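Local coordinates for type 3 secretion system chaperone PscG (Pseudomonas aeruginosa, PDB 2UWJ), which serves as a type III secretion chaperone that, together with PscE, keeps the needle protein PscF from polymerising too early in the cytoplasm, at residues A40-L43 with I44-S48; L26-A29 with E30-E33; L5-E8 with L9-A13; R54-E57 with A58-F61. All blocks are in the same frame, centred on the assembly; numbering follows the deposited sequence.

Contact 1 of 4, residues A40-L43 with I44-S48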
# COMPACT_ATOMS: atom_id res chain seq x y z
N ALA C 40 2.53 -10.59 -11.28
CA ALA C 40 3.19 -9.30 -11.21
C ALA C 40 3.89 -8.95 -12.53
O ALA C 40 3.86 -7.80 -12.97
CB ALA C 40 4.21 -9.24 -10.03
N ALA C 41 4.54 -9.93 -13.16
CA ALA C 41 5.21 -9.63 -14.43
C ALA C 41 4.16 -9.19 -15.48
O ALA C 41 4.40 -8.27 -16.25
CB ALA C 41 5.93 -10.86 -14.98
N ARG C 42 3.01 -9.87 -15.49
CA ARG C 42 1.95 -9.61 -16.46
C ARG C 42 1.39 -8.19 -16.25
O ARG C 42 1.19 -7.44 -17.21
CB ARG C 42 0.88 -10.70 -16.30
CG ARG C 42 -0.27 -10.61 -17.29
CD ARG C 42 0.22 -10.81 -18.67
NE ARG C 42 0.96 -12.07 -18.82
CZ ARG C 42 0.45 -13.30 -18.99
NH1 ARG C 42 -0.86 -13.54 -19.03
NH2 ARG C 42 1.32 -14.31 -19.16
N LEU C 43 1.13 -7.83 -15.00
CA LEU C 43 0.73 -6.46 -14.64
C LEU C 43 1.71 -5.41 -15.21
O LEU C 43 1.33 -4.40 -15.85
CB LEU C 43 0.72 -6.30 -13.09
CG LEU C 43 0.59 -4.84 -12.60
CD1 LEU C 43 -0.73 -4.33 -13.15
CD2 LEU C 43 0.56 -4.74 -11.03
N ILE C 44 3.00 -5.64 -15.00
CA ILE C 44 4.01 -4.68 -15.48
C ILE C 44 4.04 -4.58 -17.00
O ILE C 44 4.07 -3.48 -17.57
CB ILE C 44 5.44 -5.07 -14.94
CG1 ILE C 44 5.51 -4.83 -13.40
CG2 ILE C 44 6.53 -4.26 -15.66
CD1 ILE C 44 6.60 -5.80 -12.65
N ARG C 45 4.00 -5.73 -17.66
CA ARG C 45 4.00 -5.79 -19.12
C ARG C 45 2.80 -5.01 -19.65
O ARG C 45 2.94 -4.20 -20.56
CB ARG C 45 3.85 -7.26 -19.56
CG ARG C 45 5.18 -8.10 -19.53
CD ARG C 45 4.93 -9.48 -20.09
NE ARG C 45 6.09 -10.36 -19.96
CZ ARG C 45 7.18 -10.28 -20.73
NH1 ARG C 45 7.22 -9.34 -21.68
NH2 ARG C 45 8.19 -11.14 -20.60
N ILE C 46 1.63 -5.29 -19.09
CA ILE C 46 0.39 -4.62 -19.55
C ILE C 46 0.39 -3.08 -19.30
O ILE C 46 0.06 -2.27 -20.19
CB ILE C 46 -0.81 -5.26 -18.90
CG1 ILE C 46 -1.00 -6.65 -19.53
CG2 ILE C 46 -2.07 -4.36 -19.12
CD1 ILE C 46 -1.97 -7.58 -18.77
N SER C 47 0.82 -2.68 -18.11
CA SER C 47 0.88 -1.28 -17.78
C SER C 47 1.87 -0.57 -18.72
O SER C 47 1.58 0.54 -19.23
CB SER C 47 1.32 -1.09 -16.32
OG SER C 47 1.50 0.30 -16.04
N SER C 48 3.02 -1.18 -18.95
CA SER C 48 4.04 -0.57 -19.80
C SER C 48 3.49 -0.41 -21.23
O SER C 48 3.64 0.65 -21.83
CB SER C 48 5.29 -1.44 -19.88
OG SER C 48 6.16 -0.86 -20.83
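Arg-42 and Ile-46 meet one turn apart on helix 38-51. Four backbone bonds join 40-43 to 44-48. The N-H of Ile-44 goes to the oxygen of Ala-40, Arg-45 to Ala-41, Ile-46 to Arg-42 and Ser-47 to Leu-43. All four are close to straight; Ile-46 N to Arg-42 O is 2.9 Å at 167°. Each of these carbonyl oxygens is thus satisfied inside the helix. Methylene groups also crowd them: Ile-46 CG1 is 3.3 Å from Arg-42 O, and Arg-45 CG is 3.4 Å from Ala-41 O. The side-chain contact is apolar. CG of Arg-42 lies 3.8 Å from CD1 of Ile-46, and the two side chains cross at a slant. CG of Arg-42 is anti to the backbone N (chi1 -177°), which puts it beside the carbonyl carbon, on the side of Ile-46. Arg-45 runs extended from CG to NE. Its NE stays 5.5 Å from NE of Arg-42, and it forms a salt bridge with Glu-33 of helix 22-34. OG of Ser-47 bonds to OG of Ser-17, and OG of Ser-48 to ND1 of His-22. Ala-40 and Leu-43 pack on apolar side chains on a chain of another protein. The chemistry implies a division of labour: the main chain closes its own bonds, while the polar side chains of Arg-45, Ser-47 and Ser-48 tie the helix to earlier parts of the chain.

Contact 2 of 4, residues L26-A29 with E30-E33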
# COMPACT_ATOMS: atom_id res chain seq x y z
N LEU C 26 10.41 -3.73 -18.67
CA LEU C 26 10.39 -5.00 -19.40
C LEU C 26 11.48 -5.97 -18.91
O LEU C 26 11.21 -7.18 -18.76
CB LEU C 26 10.55 -4.77 -20.90
CG LEU C 26 10.51 -6.05 -21.76
CD1 LEU C 26 9.15 -6.72 -21.57
CD2 LEU C 26 10.78 -5.74 -23.28
N CYS C 27 12.71 -5.48 -18.71
CA CYS C 27 13.78 -6.36 -18.21
C CYS C 27 13.37 -6.92 -16.87
O CYS C 27 13.63 -8.09 -16.55
CB CYS C 27 15.09 -5.57 -18.02
SG CYS C 27 15.89 -5.07 -19.56
N ILE C 28 12.72 -6.10 -16.05
CA ILE C 28 12.31 -6.61 -14.74
C ILE C 28 11.20 -7.63 -14.86
O ILE C 28 11.20 -8.64 -14.17
CB ILE C 28 11.90 -5.46 -13.78
CG1 ILE C 28 13.19 -4.64 -13.43
CG2 ILE C 28 11.24 -6.07 -12.48
CD1 ILE C 28 12.94 -3.23 -12.80
N ALA C 29 10.25 -7.39 -15.76
CA ALA C 29 9.15 -8.34 -15.93
C ALA C 29 9.67 -9.71 -16.38
O ALA C 29 9.19 -10.75 -15.90
CB ALA C 29 8.12 -7.83 -16.96
N GLU C 30 10.60 -9.72 -17.32
CA GLU C 30 11.17 -11.00 -17.83
C GLU C 30 11.85 -11.76 -16.70
O GLU C 30 11.63 -12.98 -16.50
CB GLU C 30 12.19 -10.72 -18.95
CG GLU C 30 11.48 -10.47 -20.19
CD GLU C 30 12.40 -10.12 -21.36
OE1 GLU C 30 13.60 -10.48 -21.27
OE2 GLU C 30 11.88 -9.51 -22.34
N TRP C 31 12.62 -11.04 -15.91
CA TRP C 31 13.28 -11.65 -14.73
C TRP C 31 12.23 -12.17 -13.72
O TRP C 31 12.38 -13.26 -13.20
CB TRP C 31 14.20 -10.61 -14.12
CG TRP C 31 14.78 -10.97 -12.82
CD1 TRP C 31 15.77 -11.91 -12.57
CD2 TRP C 31 14.49 -10.36 -11.58
NE1 TRP C 31 16.10 -11.88 -11.23
CE2 TRP C 31 15.33 -10.94 -10.61
CE3 TRP C 31 13.58 -9.35 -11.19
CZ2 TRP C 31 15.30 -10.55 -9.28
CZ3 TRP C 31 13.55 -8.96 -9.86
CH2 TRP C 31 14.40 -9.57 -8.92
N LEU C 32 11.15 -11.41 -13.44
CA LEU C 32 10.10 -11.87 -12.53
C LEU C 32 9.46 -13.17 -13.06
O LEU C 32 9.08 -14.05 -12.28
CB LEU C 32 8.99 -10.81 -12.35
CG LEU C 32 9.42 -9.61 -11.49
CD1 LEU C 32 8.37 -8.51 -11.69
CD2 LEU C 32 9.53 -10.04 -9.98
N GLU C 33 9.32 -13.27 -14.37
CA GLU C 33 8.77 -14.50 -14.92
C GLU C 33 9.75 -15.67 -14.67
O GLU C 33 9.34 -16.77 -14.32
CB GLU C 33 8.45 -14.32 -16.40
CG GLU C 33 7.11 -13.62 -16.61
CD GLU C 33 6.84 -13.24 -18.05
OE1 GLU C 33 7.69 -13.53 -18.92
OE2 GLU C 33 5.77 -12.65 -18.32
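Ile-28 overlaps Leu-32 one turn further along helix 22-34. The two side chains lie side by side and point the same way, with Ile-28 CG2 3.8 Å from Leu-32 CD1. The same methyl is 4.2 Å from CE3 of Trp-31, so CG2 serves two neighbours. It gets there because it is anti to the backbone N, with CG1 beside that nitrogen (chi1 -68°). The indole of Trp-31 turns an edge, in plane, to the oxygen of Ile-28; CE3 is 3.9 Å from it. That oxygen is also the acceptor of a backbone bond, Leu-32 N to Ile-28 O, at 2.9 Å. On another side of the helix Glu-30 stretches out beyond CG and crosses Leu-26. Its OE2 is 3.8 Å from Leu-26 CG, a contact of a carboxylate oxygen with a hydrocarbon. Trp-31 packs on Ile-6 and Leu-9 of helix 4-17 and on Ala-56 of the PscE chain. The nearest atom of its side chain comes to about 3 Å from a bound nickel ion. A helix packed on the one before it and the one after it is consistent with the stacked helical hairpins of the TPR clan, to which this chaperone family belongs.

Contact 3 of 4, residues L5-E8 with L9-A13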
# COMPACT_ATOMS: atom_id res chain seq x y z
N LEU C 5 13.98 -7.65 -1.93
CA LEU C 5 14.50 -6.96 -3.13
C LEU C 5 13.69 -7.33 -4.40
O LEU C 5 13.49 -6.48 -5.29
CB LEU C 5 15.99 -7.26 -3.32
CG LEU C 5 16.76 -6.27 -4.19
CD1 LEU C 5 16.62 -4.87 -3.65
CD2 LEU C 5 18.22 -6.68 -4.24
N ILE C 6 13.23 -8.58 -4.51
CA ILE C 6 12.39 -8.98 -5.64
C ILE C 6 11.10 -8.09 -5.64
O ILE C 6 10.64 -7.63 -6.69
CB ILE C 6 11.85 -10.43 -5.54
CG1 ILE C 6 13.00 -11.45 -5.39
CG2 ILE C 6 10.95 -10.72 -6.73
CD1 ILE C 6 14.03 -11.34 -6.39
N ARG C 7 10.51 -7.88 -4.46
CA ARG C 7 9.30 -7.06 -4.37
C ARG C 7 9.62 -5.62 -4.70
O ARG C 7 8.85 -4.96 -5.38
CB ARG C 7 8.65 -7.11 -2.97
CG ARG C 7 7.35 -6.26 -2.97
CD ARG C 7 6.83 -5.94 -1.58
NE ARG C 7 6.00 -7.01 -1.04
CZ ARG C 7 6.45 -8.00 -0.28
NH1 ARG C 7 7.74 -8.04 0.04
NH2 ARG C 7 5.61 -8.95 0.12
N GLU C 8 10.77 -5.12 -4.24
CA GLU C 8 11.10 -3.74 -4.55
C GLU C 8 11.36 -3.52 -6.04
O GLU C 8 11.01 -2.46 -6.60
CB GLU C 8 12.30 -3.29 -3.71
CG GLU C 8 11.87 -3.22 -2.24
CD GLU C 8 13.01 -2.90 -1.33
OE1 GLU C 8 13.09 -1.74 -0.87
OE2 GLU C 8 13.82 -3.82 -1.10
N LEU C 9 11.98 -4.50 -6.70
CA LEU C 9 12.25 -4.38 -8.13
C LEU C 9 10.91 -4.42 -8.86
O LEU C 9 10.71 -3.67 -9.82
CB LEU C 9 13.11 -5.53 -8.65
CG LEU C 9 14.60 -5.29 -8.39
CD1 LEU C 9 15.34 -6.62 -8.57
CD2 LEU C 9 15.12 -4.21 -9.38
N ALA C 10 9.99 -5.27 -8.41
CA ALA C 10 8.66 -5.30 -9.07
C ALA C 10 7.96 -3.93 -8.92
O ALA C 10 7.26 -3.47 -9.83
CB ALA C 10 7.76 -6.41 -8.47
N GLU C 11 8.11 -3.30 -7.75
CA GLU C 11 7.50 -1.97 -7.52
C GLU C 11 8.17 -0.90 -8.33
O GLU C 11 7.50 0.04 -8.87
CB GLU C 11 7.56 -1.56 -6.05
CG GLU C 11 6.77 -2.43 -5.10
CD GLU C 11 6.87 -1.91 -3.66
OE1 GLU C 11 7.66 -2.46 -2.87
OE2 GLU C 11 6.18 -0.91 -3.33
N LEU C 12 9.50 -0.98 -8.43
CA LEU C 12 10.22 -0.03 -9.27
C LEU C 12 9.71 -0.18 -10.72
O LEU C 12 9.46 0.80 -11.39
CB LEU C 12 11.73 -0.30 -9.25
CG LEU C 12 12.46 0.27 -8.01
CD1 LEU C 12 13.88 -0.42 -7.87
CD2 LEU C 12 12.54 1.81 -8.16
N ALA C 13 9.57 -1.42 -11.19
CA ALA C 13 9.13 -1.63 -12.57
C ALA C 13 7.72 -1.04 -12.82
O ALA C 13 7.45 -0.41 -13.86
CB ALA C 13 9.13 -3.14 -12.90
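Helix 4-17 is the first helix of this all-helical, TPR-clan chaperone, and residues 5-13 make up about two and a half regular turns of it. Arg-7 and Glu-11 lie side by side along it and point the same way. They touch through the aliphatic part of the arginine: CD of Arg-7 is 3.8 Å from OE1 of Glu-11, and CG is equally near. The charged ends do not meet. NE of Arg-7 stays 5.2 Å from Glu-11 OE1, and the guanidinium and carboxylate planes stand 87° apart. A bend at chi3 (-85°) turns the arginine's end off the line of its chain. The backbone is bonded i to i+4 throughout. Leu-9 N meets Leu-5 O, Ala-10 N meets Ile-6 O, Glu-11 N meets Arg-7 O, and Leu-12 N meets Glu-8 O at 2.8 Å. CG of Glu-11 also presses on Arg-7 O at 3.3 Å, and CG of Leu-12 lies 3.4 Å from Glu-8 O. In both residues CG is anti to the carbonyl carbon, which lays it back over the preceding turn. The acidic ends find partners on PscE: Glu-8 makes a salt bridge with Arg-26 of that chain, and Glu-11 with Arg-11. NH2 of Arg-7 pairs with the backbone of a chain of another protein, presumably at a terminal carboxylate. The closest charged partners of Arg-7 and Glu-11 are thus on other chains, although the two charges probably still attract. This is consistent with the charged residues of this part of the helix helping to join PscG to its partners.

Contact 4 of 4, residues R54-E57 with A58-F61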
# COMPACT_ATOMS: atom_id res chain seq x y z
N ARG C 54 0.24 1.27 -26.71
CA ARG C 54 0.22 0.02 -27.50
C ARG C 54 -0.88 -0.85 -26.99
O ARG C 54 -0.65 -1.93 -26.37
CB ARG C 54 1.55 -0.69 -27.33
CG ARG C 54 2.69 0.05 -28.00
CD ARG C 54 3.58 -1.09 -28.50
NE ARG C 54 4.82 -1.00 -27.82
CZ ARG C 54 5.78 -1.90 -27.75
NH1 ARG C 54 5.76 -3.10 -28.34
NH2 ARG C 54 6.81 -1.53 -27.02
N TYR C 55 -2.09 -0.36 -27.22
CA TYR C 55 -3.30 -1.01 -26.71
C TYR C 55 -3.61 -2.41 -27.21
O TYR C 55 -4.09 -3.26 -26.42
CB TYR C 55 -4.55 -0.11 -26.95
CG TYR C 55 -4.39 1.34 -26.44
CD1 TYR C 55 -4.12 1.60 -25.08
CD2 TYR C 55 -4.43 2.45 -27.34
CE1 TYR C 55 -3.89 2.90 -24.59
CE2 TYR C 55 -4.20 3.76 -26.86
CZ TYR C 55 -3.93 3.98 -25.50
OH TYR C 55 -3.73 5.26 -25.03
N GLN C 56 -3.42 -2.63 -28.52
CA GLN C 56 -3.68 -3.93 -29.11
C GLN C 56 -2.73 -4.99 -28.55
O GLN C 56 -3.13 -6.11 -28.27
CB GLN C 56 -3.60 -3.86 -30.67
CG GLN C 56 -4.93 -3.38 -31.31
CD GLN C 56 -6.09 -4.40 -31.16
OE1 GLN C 56 -5.96 -5.47 -30.53
NE2 GLN C 56 -7.24 -4.05 -31.75
N GLU C 57 -1.46 -4.65 -28.38
CA GLU C 57 -0.53 -5.62 -27.83
C GLU C 57 -0.89 -5.91 -26.35
O GLU C 57 -0.80 -7.06 -25.91
CB GLU C 57 0.91 -5.12 -27.96
CG GLU C 57 1.37 -4.97 -29.47
CD GLU C 57 2.64 -4.13 -29.53
OE1 GLU C 57 3.75 -4.65 -29.31
OE2 GLU C 57 2.47 -2.91 -29.75
N ALA C 58 -1.29 -4.89 -25.59
CA ALA C 58 -1.68 -5.13 -24.19
C ALA C 58 -2.89 -6.06 -24.18
O ALA C 58 -2.97 -6.98 -23.36
CB ALA C 58 -1.97 -3.79 -23.43
N LEU C 59 -3.80 -5.87 -25.13
CA LEU C 59 -5.01 -6.67 -25.20
C LEU C 59 -4.76 -8.12 -25.66
O LEU C 59 -5.61 -8.96 -25.49
CB LEU C 59 -6.06 -6.02 -26.12
CG LEU C 59 -6.93 -4.95 -25.44
CD1 LEU C 59 -7.68 -4.20 -26.58
CD2 LEU C 59 -7.97 -5.60 -24.41
N ALA C 60 -3.58 -8.42 -26.21
CA ALA C 60 -3.33 -9.82 -26.57
C ALA C 60 -3.40 -10.69 -25.27
O ALA C 60 -3.74 -11.88 -25.33
CB ALA C 60 -1.94 -9.97 -27.23
N PHE C 61 -3.12 -10.09 -24.11
CA PHE C 61 -3.15 -10.84 -22.81
C PHE C 61 -4.57 -11.06 -22.26
O PHE C 61 -4.77 -11.89 -21.34
CB PHE C 61 -2.29 -10.10 -21.78
CG PHE C 61 -0.79 -10.14 -22.05
CD1 PHE C 61 -0.09 -11.34 -21.99
CD2 PHE C 61 -0.08 -8.98 -22.32
CE1 PHE C 61 1.31 -11.38 -22.19
CE2 PHE C 61 1.29 -9.00 -22.53
CZ PHE C 61 2.00 -10.20 -22.46
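The guanidinium of Arg-54 takes Glu-57 OE1 at its edge, in its own plane, and the ring of Phe-61 meets Glu-57 O obliquely. The first is a salt bridge within 54-57: NH1 of Arg-54 is 2.7 Å from OE1 of Glu-57. Its exact geometry is doubtful, because the two side chains are modelled too close to each other. CG of Glu-57 is anti to the carbonyl carbon (chi1 -65°) and so leads back toward Arg-54; the extended chain beyond it then reaches the guanidinium. NH2 of the same arginine bonds to Gln-52, so two partners probably help hold the turn of this flat group. Phe-61 comes to Glu-57 more loosely, with CD2 4.1 Å from the carbonyl oxygen of Glu-57. That oxygen also takes a backbone bond, Ala-60 N to Glu-57 O, at 3.1 Å. The donor stands above the carbonyl plane, away from the lone pairs. Ala-60 N has a second bond to Gln-56 O, and this one is weak. Earlier in the helix the bonds are more regular. Ala-58 N reaches Arg-54 O in the carbonyl plane, and Leu-59 N reaches Tyr-55 O at 2.9 Å. CG of Leu-59 also packs 3.4 Å from Tyr-55 O. Arg-54 holds the N-cap position of this short helix. Residues 54-61 pack against two longer helices. Phe-61 lies on Arg-42, Arg-45 and Ile-46 of helix 38-51. Ala-58 and Leu-59 touch Cys-77 of helix 71-80, and the ring of Tyr-55 stacks with that of His-80 on the same helix.

Contacts 1 and 3 are buried, contact 2 is partly buried and contact 4 is on the surface. Contacts 1 to 3 each lie within one helix; contact 4 spans a short helix and its two ends. Contacts 3, 2 and 1 follow one another in the chain, and all three touch. Contacts 3 and 2 meet through apolar packing, and contacts 2 and 1 also share a charged pair. Ile-44 of contact 1 meets both Leu-32 of contact 2 and Ala-13 of contact 3. Phe-61 joins contact 4 to contact 1, while contacts 3 and 4 stay about 13 Å apart at their nearest atoms. Charges in contact 3 reach other chains; those in contact 4 pair locally.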